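PDB 3TGV: heme-binding protein HutZ from Vibrio cholerae, which binds heme and probably degrades it to biliverdin, releasing the iron. Local coordinates for residues A[6-11]-A[79-83]. The protein carries 1 engineered substitution. Residues are numbered along the deposited sequence; the frame is centred on the assembly and turned at random.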
loop_
_atom_site.group_PDB
_atom_site.type_symbol
_atom_site.label_atom_id
_atom_site.label_comp_id
_atom_site.label_asym_id
_atom_site.label_seq_id
_atom_site.Cartn_x
_atom_site.Cartn_y
_atom_site.Cartn_z
ATOM N N GLU A 6 -10.808 11.758 16.025
ATOM C CA GLU A 6 -9.665 11.801 15.135
ATOM C C GLU A 6 -9.796 10.720 14.082
ATOM O O GLU A 6 -9.520 10.949 12.903
ATOM C CB GLU A 6 -8.355 11.647 15.887
ATOM C CG GLU A 6 -7.148 11.901 15.002
ATOM C CD GLU A 6 -5.873 12.038 15.807
ATOM O OE1 GLU A 6 -5.965 12.005 17.054
ATOM O OE2 GLU A 6 -4.792 12.186 15.201
ATOM N N ILE A 7 -10.244 9.545 14.506
ATOM C CA ILE A 7 -10.499 8.470 13.566
ATOM C C ILE A 7 -11.527 8.893 12.522
ATOM O O ILE A 7 -11.347 8.650 11.330
ATOM C CB ILE A 7 -10.952 7.210 14.281
ATOM C CG1 ILE A 7 -9.791 6.681 15.134
ATOM C CG2 ILE A 7 -11.434 6.173 13.275
ATOM C CD1 ILE A 7 -10.156 5.530 16.027
ATOM N N LYS A 8 -12.595 9.538 12.977
ATOM C CA LYS A 8 -13.632 10.014 12.077
ATOM C C LYS A 8 -13.055 11.000 11.068
ATOM O O LYS A 8 -13.216 10.818 9.865
ATOM C CB LYS A 8 -14.776 10.649 12.867
ATOM C CG LYS A 8 -15.980 11.049 12.023
ATOM C CD LYS A 8 -17.167 11.357 12.915
ATOM C CE LYS A 8 -18.185 12.241 12.222
ATOM N NZ LYS A 8 -18.754 11.600 11.011
ATOM N N GLU A 9 -12.367 12.031 11.545
ATOM C CA GLU A 9 -11.785 13.011 10.636
ATOM C C GLU A 9 -10.883 12.355 9.587
ATOM O O GLU A 9 -10.905 12.733 8.419
ATOM C CB GLU A 9 -11.004 14.073 11.401
ATOM C CG GLU A 9 -11.853 14.901 12.376
ATOM C CD GLU A 9 -13.057 15.581 11.714
ATOM O OE1 GLU A 9 -14.038 14.877 11.356
ATOM O OE2 GLU A 9 -13.020 16.827 11.560
ATOM N N PHE A 10 -10.091 11.381 10.018
ATOM C CA PHE A 10 -9.150 10.680 9.141
ATOM C C PHE A 10 -9.893 9.908 8.063
ATOM O O PHE A 10 -9.546 9.989 6.891
ATOM C CB PHE A 10 -8.287 9.733 9.987
ATOM C CG PHE A 10 -7.161 9.050 9.238
ATOM C CD1 PHE A 10 -5.975 9.722 8.965
ATOM C CD2 PHE A 10 -7.264 7.715 8.876
ATOM C CE1 PHE A 10 -4.920 9.089 8.326
ATOM C CE2 PHE A 10 -6.215 7.070 8.221
ATOM C CZ PHE A 10 -5.041 7.759 7.951
ATOM N N ARG A 11 -10.921 9.162 8.455
ATOM C CA ARG A 11 -11.673 8.360 7.492
ATOM C C ARG A 11 -12.346 9.261 6.471
ATOM O O ARG A 11 -12.496 8.884 5.316
ATOM C CB ARG A 11 -12.751 7.519 8.171
ATOM C CG ARG A 11 -12.250 6.343 8.997
ATOM C CD ARG A 11 -13.388 5.798 9.876
ATOM N NE ARG A 11 -14.098 4.722 9.206
ATOM C CZ ARG A 11 -15.335 4.330 9.483
ATOM N NH1 ARG A 11 -16.049 4.938 10.414
ATOM N NH2 ARG A 11 -15.873 3.337 8.785
ATOM N N ARG A 79 3.837 6.295 10.344
ATOM C CA ARG A 79 2.778 6.936 9.580
ATOM C C ARG A 79 1.421 6.589 10.198
ATOM O O ARG A 79 1.112 5.430 10.466
ATOM C CB ARG A 79 2.857 6.553 8.091
ATOM C CG ARG A 79 4.057 7.165 7.350
ATOM C CD ARG A 79 4.217 6.603 5.941
ATOM N NE ARG A 79 3.216 7.123 5.018
ATOM C CZ ARG A 79 3.026 6.676 3.781
ATOM N NH1 ARG A 79 3.771 5.689 3.289
ATOM N NH2 ARG A 79 2.087 7.222 3.028
ATOM N N LYS A 80 0.630 7.616 10.464
ATOM C CA LYS A 80 -0.715 7.446 10.996
ATOM C C LYS A 80 -1.523 6.592 10.026
ATOM O O LYS A 80 -1.577 6.887 8.826
ATOM C CB LYS A 80 -1.349 8.830 11.163
ATOM C CG LYS A 80 -2.723 8.889 11.781
ATOM C CD LYS A 80 -3.051 10.348 12.127
ATOM C CE LYS A 80 -4.540 10.610 12.214
ATOM N NZ LYS A 80 -4.873 12.060 12.401
ATOM N N ARG A 81 -2.144 5.529 10.530
ATOM C CA ARG A 81 -2.817 4.589 9.640
ATOM C C ARG A 81 -3.878 3.729 10.313
ATOM O O ARG A 81 -3.857 3.536 11.536
ATOM C CB ARG A 81 -1.781 3.682 8.976
ATOM C CG ARG A 81 -1.034 2.764 9.947
ATOM C CD ARG A 81 0.220 2.191 9.289
ATOM N NE ARG A 81 0.914 1.235 10.147
ATOM C CZ ARG A 81 1.875 1.557 11.012
ATOM N NH1 ARG A 81 2.269 2.815 11.138
ATOM N NH2 ARG A 81 2.446 0.616 11.753
ATOM N N LEU A 82 -4.797 3.224 9.490
ATOM C CA LEU A 82 -5.819 2.259 9.883
ATOM C C LEU A 82 -5.655 1.054 8.979
ATOM O O LEU A 82 -5.569 1.212 7.763
ATOM C CB LEU A 82 -7.217 2.817 9.622
ATOM C CG LEU A 82 -7.695 4.059 10.373
ATOM C CD1 LEU A 82 -9.097 4.407 9.943
ATOM C CD2 LEU A 82 -7.624 3.851 11.896
ATOM N N THR A 83 -5.625 -0.146 9.541
ATOM C CA THR A 83 -5.459 -1.345 8.716
ATOM C C THR A 83 -6.449 -2.424 9.148
ATOM O O THR A 83 -6.743 -2.580 10.347
ATOM C CB THR A 83 -4.018 -1.892 8.803
ATOM O OG1 THR A 83 -3.084 -0.831 8.568
ATOM C CG2 THR A 83 -3.786 -2.973 7.753
HETATM O O HOH W 1 -7.215 12.750 11.695
#
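In this split-barrel, FMN-binding-type fold of the pyridoxamine 5'-phosphate oxidase family, the N-terminal helix 3-13 packs over the start of strand 81-91; helix 6-11 and strand 81-83 cross almost at right angles (85°), their axes 10.2 Å apart at closest approach. That spacing leaves room for side chains, and the contact is made mostly by them.

Glu6 leaves the helix sideways, but its extended chain carries the carboxylate to the ammonium of Lys80, forming a salt bridge. Its OE1 accepts from the backbone N of Gly139, so an acid suits a place between an ammonium and a backbone NH; in this crystal OE2 is also hydrogen-bonded to His142 of the C-terminal tag. Ile7 touches Leu82 loosely, CG2 to CD1 at 4.4 Å, and also rests on Phe138.

One turn after Glu6, Phe10 points toward the strand and fills the gap: its CD2 lies 3.9 Å from Leu82 CD1, which sits at the ring edge, and its CD1 lies 3.7 Å from Lys80 CE. Phe138 meets this ring edge-to-face. Arg11 contributes its aliphatic part, CG reaching Leu82 CD1 at 3.8 Å, while its guanidinium bonds to Tyr42.

Lysine suits position 80 because its long methylene chain can lie along Phe10 while its charged end reaches Glu6: Lys80 NZ donates to Glu6 OE2 at 2.8 Å and to a water 2.5 Å away, which in turn donates to Glu6 O at 3.2 Å.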